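P43 (Trichuris muris, PDB 6QIX) is the whipworm's major secreted protein, tethers to matrix and inhibits interleukin-13 function. Local coordinates at residues 200-205 / 243-248; 132-137 / 344-349. All blocks are in the same frame, centred on the assembly; numbering follows the deposited sequence.

Contacts 1 and 2 illustrate how a disulfide-rich secreted protein joins distant pieces of chain. Their centres lie about 13 Å apart, and segments 243-248 and 344-349 are covalently joined: Cys244 SG and Cys344 SG are 2.1 Å apart in a disulfide. Phe243 adds noncovalent contacts to the junction. Its ring stacks with that of Tyr347, its CB comes within 3.4 Å of Tyr347 CD2, and its CE1 reaches Pro135 CG at 3.9 Å, touching both segments of contact 2. In sequence, contact 1 falls entirely between residues 137 and 344. A bound calcium ion lies about 6 Å from the side chains of Arg247 and Pro135, near both contacts.

Contact 1 (200-205 / 243-248); sequences CLWFPL and FCSFRV
Leu201 meets Ser245 and Phe246 through two hydrogen bonds that tie the irregular segment 200-205 to the beginning of strand 246-252. An irregular length of chain beside a two-stranded antiparallel sheet, with a cystine sulfur layered on an arginine, recalls the thrombospondin type 1 repeat, and the sequence leading into Cys200 is consistent with that likeness.

The backbone bond from Leu201 N to Phe246 O is 2.8 Å long and nearly straight (170° at the hydrogen). Beside it, Ser245 OG donates to Leu201 O at 2.8 Å, approaching from above the carbonyl plane, 44° out of it. OG stands anti to its own backbone N (chi1 -172°), which directs it at this carbonyl and also presses it to 3.2 Å from Cys200 CB. A buried hydroxyl thus holds the backbone of the facing segment.

Apolar contacts extend to both sides of these bonds. The CD1 methyl of Leu201 touches both methyls of Val248, 4.0 Å from CG1, the two side chains crossing at about a right angle; the same methyl approaches Phe246 CE1 obliquely. Trp202 offers the edge of its six-membered ring: Cys244 CB lies near the ring plane, 3.7 Å from CZ3, while Ser245 CB packs against CE3.

Farther out, Trp202 NE1 is fixed by Pro238 O, and Leu201 also rests on His211 of helix 205-216. The guanidinium of Arg247 is positioned by Asp273, which forms a salt bridge with NH2, and by Ser198 O, which accepts from NH1. Cys200 SG, bound in a disulfide to Cys269, sits over the centre of that guanidinium, 3.6 Å above its plane and 3.7 Å from NH2.

Contact 2 (132-137 / 344-349); sequences FTRPDT and CHPYEP
Tyr347 carries its hydroxyl into the bend of segment 132-137, where Arg134, Pro135 and Asp136 gather around it. Most of the direct touching is van der Waals contact. Tyr347 OH is 3.4 Å from Arg134 CB and equally near Arg134 CG, so the aliphatic base of the arginine borders the phenol, the two side chains crossing at about a right angle. Pro135 meets the tyrosine tip to tip, its CD lying close to the ring plane at 3.4 Å from OH. Pro346, preceded by a cis peptide bond, completes the apolar patch by setting its CG 3.9 Å from Arg134 CG.

A salt bridge within segment 132-137 lies beside the hydroxyl. Arg134 grips Asp136 side-on, NE donating to OD1 at 3.1 Å and NH2 to OD2 at 3.2 Å. Both oxygens are met on the syn side, although each nitrogen lies out of the carboxylate plane. The bend at chi3 (52°) swings NE round toward this carboxylate, whose CG stands between the backbone N and the carbonyl carbon. Arg134 NH2 has a second acidic partner, Glu367, so two carboxylates would be expected to favour the charged guanidinium.

Water supplies the polar link that spans the two segments. A single molecule donates to Asp136 OD2 at 2.9 Å and shares a hydrogen bond with Tyr347 OH at 2.7 Å.

One backbone bond closes the turn: Thr137 N donates to Arg134 O, 3.1 Å away. The contact therefore joins strand 347-349, paired with strand 356-358, to a type I beta turn from Arg134 to Thr137 in the loop that leads into helix 139-151, a turn braced across its first and third residues by an arginine-aspartate salt bridge.

Contact 1 (200-205 / 243-248)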
loop_
_atom_site.group_PDB
_atom_site.type_symbol
_atom_site.label_atom_id
_atom_site.label_comp_id
_atom_site.label_asym_id
_atom_site.label_seq_id
_atom_site.Cartn_x
_atom_site.Cartn_y
_atom_site.Cartn_z
ATOM N N CYS A 200 -10.126 4.759 16.803
ATOM C CA CYS A 200 -8.797 5.201 16.426
ATOM C C CYS A 200 -7.780 4.450 17.260
ATOM O O CYS A 200 -7.855 4.467 18.488
ATOM C CB CYS A 200 -8.648 6.708 16.628
ATOM S SG CYS A 200 -9.772 7.696 15.511
ATOM N N LEU A 201 -6.846 3.778 16.596
ATOM C CA LEU A 201 -5.823 2.987 17.255
ATOM C C LEU A 201 -4.565 3.810 17.484
ATOM O O LEU A 201 -4.273 4.747 16.742
ATOM C CB LEU A 201 -5.464 1.760 16.431
ATOM C CG LEU A 201 -6.674 0.883 16.010
ATOM C CD1 LEU A 201 -6.204 -0.313 15.230
ATOM C CD2 LEU A 201 -7.455 0.456 17.237
ATOM N N TRP A 202 -3.830 3.456 18.528
ATOM C CA TRP A 202 -2.648 4.250 18.868
ATOM C C TRP A 202 -1.573 3.364 19.492
ATOM O O TRP A 202 -1.845 2.283 20.021
ATOM C CB TRP A 202 -3.042 5.352 19.838
ATOM C CG TRP A 202 -2.053 6.462 20.060
ATOM C CD1 TRP A 202 -1.614 6.913 21.261
ATOM C CD2 TRP A 202 -1.386 7.229 19.065
ATOM N NE1 TRP A 202 -0.736 7.963 21.081
ATOM C CE2 TRP A 202 -0.543 8.146 19.738
ATOM C CE3 TRP A 202 -1.406 7.223 17.667
ATOM C CZ2 TRP A 202 0.284 9.054 19.057
ATOM C CZ3 TRP A 202 -0.591 8.131 16.980
ATOM C CH2 TRP A 202 0.234 9.058 17.700
ATOM N N PHE A 203 -0.351 3.873 19.459
ATOM C CA PHE A 203 0.779 3.242 20.098
ATOM C C PHE A 203 0.562 3.109 21.602
ATOM O O PHE A 203 -0.214 3.861 22.201
ATOM C CB PHE A 203 2.041 4.073 19.836
ATOM C CG PHE A 203 2.357 4.224 18.374
ATOM C CD1 PHE A 203 2.973 3.198 17.673
ATOM C CD2 PHE A 203 2.006 5.362 17.699
ATOM C CE1 PHE A 203 3.264 3.334 16.305
ATOM C CE2 PHE A 203 2.310 5.502 16.333
ATOM C CZ PHE A 203 2.886 4.468 15.642
ATOM N N PRO A 204 1.282 2.197 22.253
ATOM C CA PRO A 204 2.347 1.333 21.713
ATOM C C PRO A 204 1.903 0.303 20.666
ATOM O O PRO A 204 0.723 -0.056 20.532
ATOM C CB PRO A 204 2.883 0.607 22.961
ATOM C CG PRO A 204 1.802 0.706 23.955
ATOM C CD PRO A 204 1.093 1.998 23.692
ATOM N N LEU A 205 2.885 -0.177 19.905
ATOM C CA LEU A 205 2.588 -1.138 18.847
ATOM C C LEU A 205 1.860 -2.375 19.367
ATOM O O LEU A 205 0.948 -2.894 18.699
ATOM C CB LEU A 205 3.888 -1.544 18.156
ATOM C CG LEU A 205 3.811 -2.550 17.023
ATOM C CD1 LEU A 205 3.020 -1.958 15.856
ATOM C CD2 LEU A 205 5.258 -2.895 16.636
ATOM N N PHE A 243 -2.167 12.913 12.103
ATOM C CA PHE A 243 -2.850 11.941 11.264
ATOM C C PHE A 243 -2.189 10.554 11.346
ATOM O O PHE A 243 -2.302 9.730 10.420
ATOM C CB PHE A 243 -2.933 12.427 9.813
ATOM C CG PHE A 243 -3.708 13.716 9.636
ATOM C CD1 PHE A 243 -5.074 13.707 9.460
ATOM C CD2 PHE A 243 -3.071 14.949 9.688
ATOM C CE1 PHE A 243 -5.782 14.890 9.337
ATOM C CE2 PHE A 243 -3.794 16.137 9.532
ATOM C CZ PHE A 243 -5.154 16.088 9.357
ATOM N N CYS A 244 -1.531 10.258 12.470
ATOM C CA CYS A 244 -0.849 8.984 12.718
ATOM C C CYS A 244 -1.780 7.927 13.320
ATOM O O CYS A 244 -1.618 6.723 13.044
ATOM C CB CYS A 244 0.380 9.225 13.631
ATOM S SG CYS A 244 1.663 10.191 12.804
ATOM N N SER A 245 -2.742 8.353 14.143
ATOM C CA SER A 245 -3.798 7.439 14.616
ATOM C C SER A 245 -4.709 7.055 13.456
ATOM O O SER A 245 -4.919 7.821 12.527
ATOM C CB SER A 245 -4.590 8.105 15.746
ATOM O OG SER A 245 -5.489 7.192 16.332
ATOM N N PHE A 246 -5.242 5.831 13.498
ATOM C CA PHE A 246 -5.971 5.295 12.350
ATOM C C PHE A 246 -6.946 4.235 12.810
ATOM O O PHE A 246 -6.755 3.594 13.848
ATOM C CB PHE A 246 -5.031 4.677 11.285
ATOM C CG PHE A 246 -4.246 3.504 11.788
ATOM C CD1 PHE A 246 -4.621 2.234 11.451
ATOM C CD2 PHE A 246 -3.154 3.674 12.607
ATOM C CE1 PHE A 246 -3.918 1.141 11.905
ATOM C CE2 PHE A 246 -2.459 2.575 13.063
ATOM C CZ PHE A 246 -2.878 1.289 12.719
ATOM N N ARG A 247 -7.976 4.069 11.999
ATOM C CA ARG A 247 -8.970 3.009 12.130
ATOM C C ARG A 247 -8.685 1.900 11.134
ATOM O O ARG A 247 -8.123 2.133 10.064
ATOM C CB ARG A 247 -10.374 3.552 11.888
ATOM C CG ARG A 247 -10.705 4.815 12.683
ATOM C CD ARG A 247 -12.042 5.404 12.178
ATOM N NE ARG A 247 -12.436 6.641 12.862
ATOM C CZ ARG A 247 -13.042 6.724 14.052
ATOM N NH1 ARG A 247 -13.337 5.649 14.707
ATOM N NH2 ARG A 247 -13.340 7.917 14.590
ATOM N N VAL A 248 -9.136 0.700 11.480
ATOM C CA VAL A 248 -9.028 -0.454 10.590
ATOM C C VAL A 248 -10.407 -1.047 10.315
ATOM O O VAL A 248 -11.326 -1.014 11.145
ATOM C CB VAL A 248 -8.084 -1.540 11.140
ATOM C CG1 VAL A 248 -6.603 -1.023 11.348
ATOM C CG2 VAL A 248 -8.607 -2.062 12.445
#

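Contact 2 (132-137 / 344-349)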
loop_
_atom_site.group_PDB
_atom_site.type_symbol
_atom_site.label_atom_id
_atom_site.label_comp_id
_atom_site.label_asym_id
_atom_site.label_seq_id
_atom_site.Cartn_x
_atom_site.Cartn_y
_atom_site.Cartn_z
ATOM N N PHE A 132 -5.742 7.776 -0.495
ATOM C CA PHE A 132 -7.192 7.924 -0.377
ATOM C C PHE A 132 -7.723 7.301 0.906
ATOM O O PHE A 132 -8.863 6.848 0.956
ATOM C CB PHE A 132 -7.849 7.359 -1.634
ATOM C CG PHE A 132 -7.251 7.948 -2.901
ATOM C CD1 PHE A 132 -7.492 9.281 -3.230
ATOM C CD2 PHE A 132 -6.387 7.215 -3.705
ATOM C CE1 PHE A 132 -6.922 9.855 -4.338
ATOM C CE2 PHE A 132 -5.835 7.780 -4.826
ATOM C CZ PHE A 132 -6.106 9.108 -5.147
ATOM N N THR A 133 -6.897 7.302 1.959
ATOM C CA THR A 133 -7.271 6.830 3.289
ATOM C C THR A 133 -7.350 7.983 4.284
ATOM O O THR A 133 -7.303 7.755 5.501
ATOM C CB THR A 133 -6.286 5.770 3.809
ATOM O OG1 THR A 133 -4.960 6.312 3.847
ATOM C CG2 THR A 133 -6.276 4.522 2.950
ATOM N N ARG A 134 -7.463 9.223 3.789
ATOM C CA ARG A 134 -7.584 10.361 4.684
ATOM C C ARG A 134 -8.936 10.370 5.398
ATOM O O ARG A 134 -9.932 9.816 4.892
ATOM C CB ARG A 134 -7.418 11.670 3.929
ATOM C CG ARG A 134 -6.109 11.801 3.231
ATOM C CD ARG A 134 -6.257 12.697 1.968
ATOM N NE ARG A 134 -6.885 13.992 2.249
ATOM C CZ ARG A 134 -7.023 14.960 1.332
ATOM N NH1 ARG A 134 -6.542 14.782 0.103
ATOM N NH2 ARG A 134 -7.643 16.096 1.628
ATOM N N PRO A 135 -9.008 11.027 6.566
ATOM C CA PRO A 135 -10.290 11.082 7.263
ATOM C C PRO A 135 -11.344 11.748 6.429
ATOM O O PRO A 135 -12.541 11.464 6.609
ATOM C CB PRO A 135 -9.978 11.875 8.538
ATOM C CG PRO A 135 -8.785 12.631 8.250
ATOM C CD PRO A 135 -7.972 11.765 7.309
ATOM N N ASP A 136 -10.929 12.653 5.539
ATOM C CA ASP A 136 -11.859 13.421 4.745
ATOM C C ASP A 136 -11.997 12.881 3.318
ATOM O O ASP A 136 -12.615 13.533 2.480
ATOM C CB ASP A 136 -11.473 14.923 4.743
ATOM C CG ASP A 136 -10.034 15.196 4.280
ATOM O OD1 ASP A 136 -9.268 14.237 4.141
ATOM O OD2 ASP A 136 -9.667 16.396 4.064
ATOM N N THR A 137 -11.476 11.704 3.028
ATOM C CA THR A 137 -11.717 11.115 1.726
ATOM C C THR A 137 -13.136 10.571 1.674
ATOM O O THR A 137 -13.482 9.720 2.498
ATOM C CB THR A 137 -10.761 9.953 1.433
ATOM O OG1 THR A 137 -9.407 10.388 1.511
ATOM C CG2 THR A 137 -11.064 9.430 0.026
ATOM N N CYS A 344 2.127 11.666 9.656
ATOM C CA CYS A 344 2.188 10.348 8.997
ATOM C C CYS A 344 1.566 10.345 7.602
ATOM O O CYS A 344 0.581 11.032 7.319
ATOM C CB CYS A 344 1.511 9.254 9.844
ATOM S SG CYS A 344 2.417 8.877 11.358
ATOM N N HIS A 345 2.161 9.561 6.732
ATOM C CA HIS A 345 1.687 9.366 5.380
ATOM C C HIS A 345 0.178 9.101 5.398
ATOM O O HIS A 345 -0.281 8.236 6.160
ATOM C CB HIS A 345 2.448 8.173 4.772
ATOM C CG HIS A 345 2.143 7.934 3.333
ATOM N ND1 HIS A 345 2.694 8.703 2.336
ATOM C CD2 HIS A 345 1.293 7.071 2.725
ATOM C CE1 HIS A 345 2.252 8.285 1.167
ATOM N NE2 HIS A 345 1.391 7.297 1.375
ATOM N N PRO A 346 -0.603 9.741 4.511
ATOM C CA PRO A 346 -0.180 10.539 3.337
ATOM C C PRO A 346 0.039 12.036 3.612
ATOM O O PRO A 346 0.063 12.857 2.688
ATOM C CB PRO A 346 -1.338 10.360 2.363
ATOM C CG PRO A 346 -2.532 10.249 3.273
ATOM C CD PRO A 346 -2.035 9.428 4.477
ATOM N N TYR A 347 0.235 12.387 4.876
ATOM C CA TYR A 347 0.547 13.754 5.282
ATOM C C TYR A 347 2.040 13.927 5.549
ATOM O O TYR A 347 2.765 12.968 5.775
ATOM C CB TYR A 347 -0.254 14.116 6.534
ATOM C CG TYR A 347 -1.767 14.082 6.341
ATOM C CD1 TYR A 347 -2.472 15.261 6.059
ATOM C CD2 TYR A 347 -2.488 12.886 6.431
ATOM C CE1 TYR A 347 -3.860 15.246 5.909
ATOM C CE2 TYR A 347 -3.848 12.868 6.261
ATOM C CZ TYR A 347 -4.526 14.043 5.993
ATOM O OH TYR A 347 -5.893 14.002 5.809
ATOM N N GLU A 348 2.492 15.182 5.511
ATOM C CA GLU A 348 3.866 15.532 5.844
ATOM C C GLU A 348 3.857 16.890 6.543
ATOM O O GLU A 348 2.919 17.666 6.376
ATOM C CB GLU A 348 4.732 15.583 4.578
ATOM C CG GLU A 348 4.272 16.677 3.591
ATOM C CD GLU A 348 5.012 16.704 2.230
ATOM O OE1 GLU A 348 5.996 15.966 1.996
ATOM O OE2 GLU A 348 4.577 17.483 1.365
ATOM N N PRO A 349 4.901 17.208 7.291
ATOM C CA PRO A 349 4.926 18.551 7.901
ATOM C C PRO A 349 4.961 19.621 6.821
ATOM O O PRO A 349 5.606 19.456 5.777
ATOM C CB PRO A 349 6.197 18.555 8.756
ATOM C CG PRO A 349 6.532 17.095 8.980
ATOM C CD PRO A 349 6.043 16.369 7.727
HETATM O O HOH W 1 -7.276 16.343 5.749
#